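Long-range contacts in beta-fructofuranosidase, insoluble isoenzyme CWINV1 (Arabidopsis thaliana, PDB 2OXB), which hydrolyses terminal non-reducing beta-D-fructofuranosides as a cell-wall invertase, using sucrose and 1-kestose and, to a lower extent, neokestose and levan: residues N75-G80 with I92-I97; S142-T147 with S195-C200; S448-K453 with S497-K502. The protein carries 1 engineered substitution. All coordinates share one frame; numbering follows the deposited sequence.

Contact 1 (N75-G80 with I92-I97); sequences NGCWSG and ILYTGI. With FRU (beta-D-fructofuranose), chain B.
Trp78 and Ile97 meet across an antiparallel beta hairpin that forms one side of the fructose site in the propeller domain of this glycoside hydrolase family 32 enzyme. The indole lies between protein and sugar. Ile97 CD1 sits 3.6 Å from the centroid of its five-membered ring, almost on the normal, as a CH-pi contact, while FRU O6 lies over the opposite face, 3.3 Å from Trp78 CG. With CG anti to its own carbonyl carbon (chi1 -71°), the ring lies over Ile97. A broad flat aromatic suits this place, and an alanine here would probably leave Ile97 CD1 without its partner and the C6 hydroxyl of the fructose without its floor.

Trp78 N gives a 2.8 Å bond to Thr95 O, and Asn75 N reaches Ile97 O at 2.7 Å. Between Cys77 and Gly80 the register slips by one, a beta bulge. Gly76 adopts backbone angles that a side chain would hinder, and at Gly80, close to Tyr94 on the neighbouring strand, a side chain would probably be hard to place. Ser79 OG, bonded to Asp19, lies 2.8 Å from FRU O4. On the other face, Cys77 SG stands obliquely beside the Tyr94 ring.

Strand 77-81 forms one edge of its four-stranded sheet; strand 93-97 lies between it and strand 103-110, and Ile66 of strand 60-66 packs on Cys77 and Tyr94.

Contact 2 (S142-T147 with S195-C200); sequences SFRDPT and SGMWQC. Engineered in segment 195-200: Gln199 (natural residue Glu). With FRU (beta-D-fructofuranose), chain B; GLC (alpha-D-glucopyranose), chain C.
Asp145 approaches Cys200 from its first side-chain carbon onward: CB lies 3.6 Å from Cys200 N, and CG, anti to the carbonyl carbon of its own residue (chi1 -56°), turns the carboxylate to the fructose. Its two oxygens divide the work. OD1 accepts a hydrogen bond from FRU O4 at 2.9 Å. OD2 accepts one from FRU O3, also at 2.9 Å, and a second from Cys200 N at 3.2 Å; this N-H points almost straight at the oxygen, which it meets on the anti side, 31° out of the carboxylate plane. The backbone donor therefore helps fix the rotation of a group that grips two neighbouring hydroxyls, a task for which a short, two-pronged aspartate is well suited.

Beside it, Gln199 CG packs 3.7 Å from Asp145 OD2. Gln199 is engineered, the natural residue being glutamate; its OE1 accepts hydrogen bonds from FRU O1 and, at 2.7 Å, from GLC O2, and is also bonded to Tyr275. GLC O2 lies over one face of the Arg144 guanidinium, and Met197 CG stands at its edge, in plane.

Arg144-Asp145-Pro146 is the RDP motif of family 32, whose aspartate is generally credited with stabilising the transition state. The natural glutamate at 199 is probably the acid/base, as in relatives, so the contact probably brings that position and a sugar-binding aspartate to the same fructose, although this complex carries glutamine.

Contact 3 (S448-K453 with S497-K502); sequences SRSSLK and SRVYPK
Ser450 OG is hydrogen-bonded to Thr423 OG1, while CB of the same Ser450 rests against Val499 CG2 at 3.4 Å. The hydroxyl thus finds its partner outside the contact, and it is CB that comes closest to the valine among the atoms of the serine side chain. Val499 presents this methyl by holding CG2 anti to its backbone N, with CG1 taking the place between N and carbonyl carbon (chi1 58°). Pro501 continues the apolar surface, its CB lying 3.8 Å from Ser450 O. Next along the loop, Ser451 CB packs on Pro501 CA at 3.7 Å. Small serines let the two backbones come close, the CA atoms of Ser451 and Pro501 being 4.1 Å apart.

Around this packing the polar ends are tied elsewhere. Tyr500 OH is bonded to Glu296 OE2, which also forms a salt bridge with Arg498 NH2, and Lys453 NZ pairs with Asp302. Leu414 touches both Val499 and Pro501.

The contact belongs to the C-terminal beta sandwich of family 32: the loop after strand 439-446 of one sheet packs on the chain leaving edge strand 493-498 of the other.

In the fold
Contacts 1 and 2 adjoin in the propeller domain and both touch the fructose, whereas contact 3 lies in the C-terminal sandwich, its centre about 35 and 32 Å from theirs. The first two also touch each other: Thr95 OG1 probably bonds to Asp145 N, and the indole of Trp78 packs on Arg144, so the hairpin backs the loop that carries the sugar-binding aspartate. All three are largely buried, but contact 3 is flanked by exposed Leu452, Lys453 and Lys502. Their chemistry follows their place: paired strands and an aromatic platform in 75-80 with 92-97, hydroxyl-gripping side-chain oxygens in 142-147 with 195-200, and simple van der Waals packing in 448-453 with 497-502.

Contact 1 (N75-G80 with I92-I97)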
loop_
_atom_site.group_PDB
_atom_site.type_symbol
_atom_site.label_atom_id
_atom_site.label_comp_id
_atom_site.label_asym_id
_atom_site.label_seq_id
_atom_site.Cartn_x
_atom_site.Cartn_y
_atom_site.Cartn_z
ATOM N N ASN A 75 5.375 9.810 -26.073
ATOM C CA ASN A 75 5.810 8.432 -25.882
ATOM C C ASN A 75 5.318 7.726 -24.619
ATOM O O ASN A 75 5.686 6.574 -24.345
ATOM C CB ASN A 75 7.331 8.369 -25.985
ATOM C CG ASN A 75 7.797 8.334 -27.420
ATOM O OD1 ASN A 75 7.673 7.310 -28.084
ATOM N ND2 ASN A 75 8.310 9.454 -27.920
ATOM N N GLY A 76 4.460 8.401 -23.863
ATOM C CA GLY A 76 3.931 7.790 -22.658
ATOM C C GLY A 76 3.404 8.762 -21.627
ATOM O O GLY A 76 3.848 9.904 -21.534
ATOM N N CYS A 77 2.437 8.306 -20.851
ATOM C CA CYS A 77 1.873 9.139 -19.809
ATOM C C CYS A 77 2.079 8.435 -18.491
ATOM O O CYS A 77 1.217 7.682 -18.028
ATOM C CB CYS A 77 0.386 9.387 -20.046
ATOM S SG CYS A 77 0.045 10.806 -21.060
ATOM N N TRP A 78 3.246 8.695 -17.904
ATOM C CA TRP A 78 3.653 8.107 -16.638
ATOM C C TRP A 78 2.949 8.687 -15.402
ATOM O O TRP A 78 2.240 9.692 -15.474
ATOM C CB TRP A 78 5.186 8.208 -16.511
ATOM C CG TRP A 78 5.924 7.267 -17.455
ATOM C CD1 TRP A 78 5.417 6.653 -18.575
ATOM C CD2 TRP A 78 7.278 6.804 -17.332
ATOM N NE1 TRP A 78 6.370 5.835 -19.145
ATOM C CE2 TRP A 78 7.518 5.910 -18.405
ATOM C CE3 TRP A 78 8.307 7.052 -16.419
ATOM C CZ2 TRP A 78 8.741 5.271 -18.587
ATOM C CZ3 TRP A 78 9.529 6.409 -16.601
ATOM C CH2 TRP A 78 9.733 5.529 -17.679
ATOM N N SER A 79 3.150 8.008 -14.272
ATOM C CA SER A 79 2.573 8.368 -12.979
ATOM C C SER A 79 2.701 9.851 -12.641
ATOM O O SER A 79 3.636 10.524 -13.066
ATOM C CB SER A 79 3.239 7.543 -11.880
ATOM O OG SER A 79 3.473 6.226 -12.330
ATOM N N GLY A 80 1.742 10.344 -11.864
ATOM C CA GLY A 80 1.736 11.737 -11.462
ATOM C C GLY A 80 0.938 11.881 -10.183
ATOM O O GLY A 80 0.678 10.886 -9.499
ATOM N N ILE A 92 -2.619 18.792 -11.956
ATOM C CA ILE A 92 -1.883 17.519 -12.006
ATOM C C ILE A 92 -0.445 17.677 -12.491
ATOM O O ILE A 92 -0.143 18.499 -13.353
ATOM C CB ILE A 92 -2.604 16.445 -12.902
ATOM C CG1 ILE A 92 -3.750 15.796 -12.118
ATOM C CG2 ILE A 92 -1.609 15.373 -13.358
ATOM C CD1 ILE A 92 -4.564 14.804 -12.903
ATOM N N LEU A 93 0.443 16.885 -11.907
ATOM C CA LEU A 93 1.848 16.895 -12.277
ATOM C C LEU A 93 2.197 15.471 -12.693
ATOM O O LEU A 93 2.279 14.577 -11.856
ATOM C CB LEU A 93 2.705 17.347 -11.089
ATOM C CG LEU A 93 2.786 18.862 -10.832
ATOM C CD1 LEU A 93 1.396 19.426 -10.611
ATOM C CD2 LEU A 93 3.671 19.150 -9.621
ATOM N N TYR A 94 2.361 15.244 -13.994
ATOM C CA TYR A 94 2.694 13.905 -14.464
ATOM C C TYR A 94 3.913 13.914 -15.387
ATOM O O TYR A 94 4.205 14.915 -16.054
ATOM C CB TYR A 94 1.504 13.274 -15.192
ATOM C CG TYR A 94 1.361 13.715 -16.624
ATOM C CD1 TYR A 94 1.919 12.979 -17.662
ATOM C CD2 TYR A 94 0.679 14.881 -16.940
ATOM C CE1 TYR A 94 1.796 13.394 -18.981
ATOM C CE2 TYR A 94 0.555 15.301 -18.253
ATOM C CZ TYR A 94 1.115 14.553 -19.269
ATOM O OH TYR A 94 0.974 14.985 -20.570
ATOM N N THR A 95 4.609 12.778 -15.403
ATOM C CA THR A 95 5.807 12.563 -16.206
ATOM C C THR A 95 5.470 12.024 -17.591
ATOM O O THR A 95 4.975 10.909 -17.727
ATOM C CB THR A 95 6.762 11.522 -15.540
ATOM O OG1 THR A 95 6.964 11.847 -14.158
ATOM C CG2 THR A 95 8.122 11.500 -16.254
ATOM N N GLY A 96 5.748 12.815 -18.620
ATOM C CA GLY A 96 5.504 12.368 -19.979
ATOM C C GLY A 96 6.830 12.040 -20.654
ATOM O O GLY A 96 7.893 12.442 -20.185
ATOM N N ILE A 97 6.785 11.304 -21.756
ATOM C CA ILE A 97 8.010 10.962 -22.465
ATOM C C ILE A 97 7.951 11.676 -23.811
ATOM O O ILE A 97 7.082 11.373 -24.632
ATOM C CB ILE A 97 8.119 9.433 -22.702
ATOM C CG1 ILE A 97 7.551 8.666 -21.505
ATOM C CG2 ILE A 97 9.579 9.046 -22.937
ATOM C CD1 ILE A 97 8.238 8.986 -20.175
HETATM C C1 FRU B . 6.324 1.981 -11.010
HETATM C C2 FRU B . 6.753 2.593 -12.350
HETATM C C3 FRU B . 6.922 4.121 -12.236
HETATM C C4 FRU B . 6.537 4.623 -13.598
HETATM C C5 FRU B . 5.492 3.590 -14.018
HETATM C C6 FRU B . 5.600 3.159 -15.467
HETATM O O1 FRU B . 7.338 2.116 -10.030
HETATM O O2 FRU B . 7.939 2.037 -13.027
HETATM O O3 FRU B . 8.249 4.525 -11.911
HETATM O O4 FRU B . 5.979 5.940 -13.545
HETATM O O5 FRU B . 5.674 2.426 -13.224
HETATM O O6 FRU B . 5.184 4.241 -16.282
#

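Contact 2 (S142-T147 with S195-C200)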
loop_
_atom_site.group_PDB
_atom_site.type_symbol
_atom_site.label_atom_id
_atom_site.label_comp_id
_atom_site.label_asym_id
_atom_site.label_seq_id
_atom_site.Cartn_x
_atom_site.Cartn_y
_atom_site.Cartn_z
ATOM N N SER A 142 15.729 8.679 -15.860
ATOM C CA SER A 142 15.508 8.473 -14.442
ATOM C C SER A 142 15.139 9.776 -13.746
ATOM O O SER A 142 15.824 10.206 -12.820
ATOM C CB SER A 142 16.751 7.856 -13.795
ATOM O OG SER A 142 16.493 6.503 -13.422
ATOM N N PHE A 143 14.040 10.386 -14.197
ATOM C CA PHE A 143 13.530 11.656 -13.658
ATOM C C PHE A 143 11.999 11.707 -13.786
ATOM O O PHE A 143 11.446 12.485 -14.573
ATOM C CB PHE A 143 14.148 12.837 -14.422
ATOM C CG PHE A 143 13.669 14.188 -13.961
ATOM C CD1 PHE A 143 13.774 14.564 -12.625
ATOM C CD2 PHE A 143 13.162 15.100 -14.870
ATOM C CE1 PHE A 143 13.383 15.840 -12.201
ATOM C CE2 PHE A 143 12.770 16.377 -14.460
ATOM C CZ PHE A 143 12.882 16.744 -13.123
ATOM N N ARG A 144 11.321 10.886 -12.993
ATOM C CA ARG A 144 9.876 10.823 -13.057
ATOM C C ARG A 144 9.205 10.677 -11.698
ATOM O O ARG A 144 9.867 10.631 -10.656
ATOM C CB ARG A 144 9.448 9.653 -13.967
ATOM C CG ARG A 144 9.091 8.345 -13.246
ATOM C CD ARG A 144 10.287 7.486 -12.867
ATOM N NE ARG A 144 10.883 6.810 -14.014
ATOM C CZ ARG A 144 11.927 5.998 -13.935
ATOM N NH1 ARG A 144 12.484 5.766 -12.764
ATOM N NH2 ARG A 144 12.413 5.427 -15.023
ATOM N N ASP A 145 7.875 10.618 -11.739
ATOM C CA ASP A 145 7.045 10.442 -10.561
ATOM C C ASP A 145 7.003 11.604 -9.598
ATOM O O ASP A 145 7.410 11.487 -8.446
ATOM C CB ASP A 145 7.470 9.180 -9.841
ATOM C CG ASP A 145 7.411 7.983 -10.739
ATOM O OD1 ASP A 145 6.714 8.072 -11.767
ATOM O OD2 ASP A 145 8.048 6.961 -10.423
ATOM N N PRO A 146 6.506 12.754 -10.066
ATOM C CA PRO A 146 6.405 13.950 -9.229
ATOM C C PRO A 146 5.287 13.803 -8.210
ATOM O O PRO A 146 4.192 13.319 -8.510
ATOM C CB PRO A 146 6.128 15.061 -10.237
ATOM C CG PRO A 146 5.337 14.355 -11.293
ATOM C CD PRO A 146 6.082 13.040 -11.449
ATOM N N THR A 147 5.590 14.227 -6.995
ATOM C CA THR A 147 4.664 14.177 -5.874
ATOM C C THR A 147 3.700 15.354 -5.910
ATOM O O THR A 147 3.729 16.193 -6.810
ATOM C CB THR A 147 5.418 14.309 -4.553
ATOM O OG1 THR A 147 5.916 15.651 -4.435
ATOM C CG2 THR A 147 6.563 13.354 -4.499
ATOM N N SER A 195 20.946 2.108 -2.270
ATOM C CA SER A 195 19.656 1.885 -2.912
ATOM C C SER A 195 19.632 2.516 -4.295
ATOM O O SER A 195 20.078 3.648 -4.481
ATOM C CB SER A 195 18.540 2.494 -2.071
ATOM O OG SER A 195 18.718 3.891 -1.943
ATOM N N GLY A 196 19.102 1.790 -5.268
ATOM C CA GLY A 196 19.061 2.329 -6.611
ATOM C C GLY A 196 18.160 3.540 -6.730
ATOM O O GLY A 196 18.057 4.372 -5.820
ATOM N N MET A 197 17.516 3.624 -7.887
ATOM C CA MET A 197 16.580 4.685 -8.229
ATOM C C MET A 197 15.514 4.845 -7.154
ATOM O O MET A 197 15.182 3.896 -6.443
ATOM C CB MET A 197 15.895 4.342 -9.554
ATOM C CG MET A 197 14.748 5.248 -9.948
ATOM S SD MET A 197 15.293 6.755 -10.711
ATOM C CE MET A 197 13.753 7.560 -11.089
ATOM N N TRP A 198 14.986 6.056 -7.040
ATOM C CA TRP A 198 13.925 6.344 -6.091
ATOM C C TRP A 198 12.677 6.613 -6.904
ATOM O O TRP A 198 12.650 7.550 -7.706
ATOM C CB TRP A 198 14.242 7.585 -5.281
ATOM C CG TRP A 198 14.991 7.329 -4.023
ATOM C CD1 TRP A 198 15.829 6.285 -3.756
ATOM C CD2 TRP A 198 15.061 8.202 -2.895
ATOM N NE1 TRP A 198 16.425 6.466 -2.527
ATOM C CE2 TRP A 198 15.968 7.635 -1.979
ATOM C CE3 TRP A 198 14.446 9.417 -2.573
ATOM C CZ2 TRP A 198 16.279 8.239 -0.760
ATOM C CZ3 TRP A 198 14.757 10.023 -1.359
ATOM C CH2 TRP A 198 15.665 9.429 -0.468
ATOM N N GLN A 199 11.642 5.800 -6.704
ATOM C CA GLN A 199 10.389 5.979 -7.438
ATOM C C GLN A 199 9.222 6.385 -6.584
ATOM O O GLN A 199 9.300 6.362 -5.365
ATOM C CB GLN A 199 10.014 4.709 -8.201
ATOM C CG GLN A 199 10.740 4.577 -9.513
ATOM C CD GLN A 199 11.102 3.150 -9.799
ATOM O OE1 GLN A 199 10.223 2.313 -10.010
ATOM N NE2 GLN A 199 12.407 2.850 -9.795
ATOM N N CYS A 200 8.133 6.749 -7.250
ATOM C CA CYS A 200 6.905 7.171 -6.572
ATOM C C CYS A 200 7.160 7.748 -5.191
ATOM O O CYS A 200 6.776 7.152 -4.182
ATOM C CB CYS A 200 5.916 6.002 -6.463
ATOM S SG CYS A 200 5.126 5.578 -8.014
HETATM C C1 FRU B . 6.324 1.981 -11.010
HETATM C C2 FRU B . 6.753 2.593 -12.350
HETATM C C3 FRU B . 6.922 4.121 -12.236
HETATM C C4 FRU B . 6.537 4.623 -13.598
HETATM C C5 FRU B . 5.492 3.590 -14.018
HETATM C C6 FRU B . 5.600 3.159 -15.467
HETATM O O1 FRU B . 7.338 2.116 -10.030
HETATM O O2 FRU B . 7.939 2.037 -13.027
HETATM O O3 FRU B . 8.249 4.525 -11.911
HETATM O O4 FRU B . 5.979 5.940 -13.545
HETATM O O5 FRU B . 5.674 2.426 -13.224
HETATM O O6 FRU B . 5.184 4.241 -16.282
HETATM C C1 GLC C . 8.716 0.953 -12.410
HETATM C C2 GLC C . 10.189 1.051 -12.869
HETATM C C3 GLC C . 10.364 0.671 -14.343
HETATM C C4 GLC C . 9.853 -0.760 -14.497
HETATM C C5 GLC C . 8.363 -0.834 -14.083
HETATM C C6 GLC C . 7.765 -2.246 -14.187
HETATM O O2 GLC C . 10.664 2.381 -12.626
HETATM O O3 GLC C . 11.742 0.750 -14.726
HETATM O O4 GLC C . 10.012 -1.156 -15.857
HETATM O O5 GLC C . 8.189 -0.404 -12.709
HETATM O O6 GLC C . 8.569 -3.173 -13.441
#

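Contact 3 (S448-K453 with S497-K502)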
loop_
_atom_site.group_PDB
_atom_site.type_symbol
_atom_site.label_atom_id
_atom_site.label_comp_id
_atom_site.label_asym_id
_atom_site.label_seq_id
_atom_site.Cartn_x
_atom_site.Cartn_y
_atom_site.Cartn_z
ATOM N N SER A 448 3.477 -20.875 0.440
ATOM C CA SER A 448 4.013 -22.145 -0.065
ATOM C C SER A 448 2.982 -23.138 -0.616
ATOM O O SER A 448 3.258 -23.844 -1.578
ATOM C CB SER A 448 4.796 -22.822 1.050
ATOM O OG SER A 448 3.942 -23.031 2.155
ATOM N N ARG A 449 1.814 -23.215 0.013
ATOM C CA ARG A 449 0.756 -24.115 -0.447
ATOM C C ARG A 449 -0.515 -23.343 -0.835
ATOM O O ARG A 449 -1.590 -23.929 -0.917
ATOM C CB ARG A 449 0.404 -25.163 0.632
ATOM C CG ARG A 449 1.384 -26.357 0.770
ATOM C CD ARG A 449 2.580 -26.048 1.671
ATOM N NE ARG A 449 3.857 -26.416 1.056
ATOM C CZ ARG A 449 4.176 -27.640 0.638
ATOM N NH1 ARG A 449 3.310 -28.639 0.768
ATOM N NH2 ARG A 449 5.359 -27.863 0.079
ATOM N N SER A 450 -0.389 -22.040 -1.082
ATOM C CA SER A 450 -1.541 -21.222 -1.449
ATOM C C SER A 450 -2.341 -21.745 -2.638
ATOM O O SER A 450 -3.528 -21.432 -2.769
ATOM C CB SER A 450 -1.113 -19.776 -1.736
ATOM O OG SER A 450 -0.944 -19.033 -0.533
ATOM N N SER A 451 -1.707 -22.532 -3.503
ATOM C CA SER A 451 -2.404 -23.069 -4.663
ATOM C C SER A 451 -1.742 -24.347 -5.092
ATOM O O SER A 451 -0.675 -24.698 -4.583
ATOM C CB SER A 451 -2.368 -22.090 -5.824
ATOM O OG SER A 451 -1.163 -22.214 -6.540
ATOM N N LEU A 452 -2.380 -25.041 -6.032
ATOM C CA LEU A 452 -1.867 -26.311 -6.546
ATOM C C LEU A 452 -1.013 -26.147 -7.794
ATOM O O LEU A 452 -0.179 -27.003 -8.095
ATOM C CB LEU A 452 -3.022 -27.270 -6.849
ATOM C CG LEU A 452 -3.629 -28.028 -5.677
ATOM C CD1 LEU A 452 -4.856 -28.776 -6.132
ATOM C CD2 LEU A 452 -2.587 -28.984 -5.118
ATOM N N LYS A 453 -1.231 -25.051 -8.515
ATOM C CA LYS A 453 -0.474 -24.771 -9.732
ATOM C C LYS A 453 0.912 -24.240 -9.340
ATOM O O LYS A 453 1.037 -23.109 -8.877
ATOM C CB LYS A 453 -1.228 -23.743 -10.578
ATOM C CG LYS A 453 -0.546 -23.395 -11.874
ATOM C CD LYS A 453 -1.425 -22.528 -12.747
ATOM C CE LYS A 453 -0.743 -22.296 -14.080
ATOM N NZ LYS A 453 -1.602 -21.567 -15.031
ATOM N N SER A 497 -0.928 -10.358 -0.062
ATOM C CA SER A 497 -0.432 -11.331 -1.034
ATOM C C SER A 497 -1.439 -11.642 -2.146
ATOM O O SER A 497 -2.545 -11.107 -2.158
ATOM C CB SER A 497 -0.031 -12.615 -0.310
ATOM O OG SER A 497 -0.661 -12.694 0.951
ATOM N N ARG A 498 -1.041 -12.507 -3.075
ATOM C CA ARG A 498 -1.891 -12.891 -4.200
ATOM C C ARG A 498 -1.888 -14.412 -4.340
ATOM O O ARG A 498 -0.828 -15.024 -4.515
ATOM C CB ARG A 498 -1.363 -12.258 -5.485
ATOM C CG ARG A 498 -0.847 -10.843 -5.289
ATOM C CD ARG A 498 -1.964 -9.832 -5.169
ATOM N NE ARG A 498 -2.204 -9.161 -6.443
ATOM C CZ ARG A 498 -2.878 -9.689 -7.458
ATOM N NH1 ARG A 498 -3.397 -10.903 -7.356
ATOM N NH2 ARG A 498 -3.017 -9.004 -8.584
ATOM N N VAL A 499 -3.074 -15.011 -4.256
ATOM C CA VAL A 499 -3.242 -16.458 -4.357
ATOM C C VAL A 499 -4.106 -16.837 -5.564
ATOM O O VAL A 499 -4.968 -16.069 -5.997
ATOM C CB VAL A 499 -3.847 -17.051 -3.029
ATOM C CG1 VAL A 499 -5.182 -16.399 -2.701
ATOM C CG2 VAL A 499 -4.006 -18.565 -3.151
ATOM N N TYR A 500 -3.854 -18.022 -6.109
ATOM C CA TYR A 500 -4.566 -18.507 -7.283
ATOM C C TYR A 500 -4.791 -20.013 -7.132
ATOM O O TYR A 500 -4.130 -20.836 -7.784
ATOM C CB TYR A 500 -3.728 -18.212 -8.522
ATOM C CG TYR A 500 -3.326 -16.757 -8.649
ATOM C CD1 TYR A 500 -4.194 -15.825 -9.222
ATOM C CD2 TYR A 500 -2.070 -16.308 -8.208
ATOM C CE1 TYR A 500 -3.825 -14.488 -9.365
ATOM C CE2 TYR A 500 -1.691 -14.968 -8.345
ATOM C CZ TYR A 500 -2.578 -14.062 -8.930
ATOM O OH TYR A 500 -2.227 -12.734 -9.125
ATOM N N PRO A 501 -5.726 -20.391 -6.250
ATOM C CA PRO A 501 -6.071 -21.788 -5.973
ATOM C C PRO A 501 -6.957 -22.400 -7.049
ATOM O O PRO A 501 -7.785 -21.712 -7.662
ATOM C CB PRO A 501 -6.783 -21.698 -4.633
ATOM C CG PRO A 501 -7.557 -20.418 -4.793
ATOM C CD PRO A 501 -6.540 -19.479 -5.429
ATOM N N LYS A 502 -6.779 -23.699 -7.266
ATOM C CA LYS A 502 -7.555 -24.431 -8.266
ATOM C C LYS A 502 -8.804 -25.097 -7.664
ATOM O O LYS A 502 -9.779 -25.336 -8.376
ATOM C CB LYS A 502 -6.667 -25.479 -8.954
ATOM C CG LYS A 502 -5.645 -24.902 -9.932
ATOM C CD LYS A 502 -6.289 -24.479 -11.258
ATOM C CE LYS A 502 -6.558 -25.681 -12.175
ATOM N NZ LYS A 502 -7.148 -25.338 -13.515
#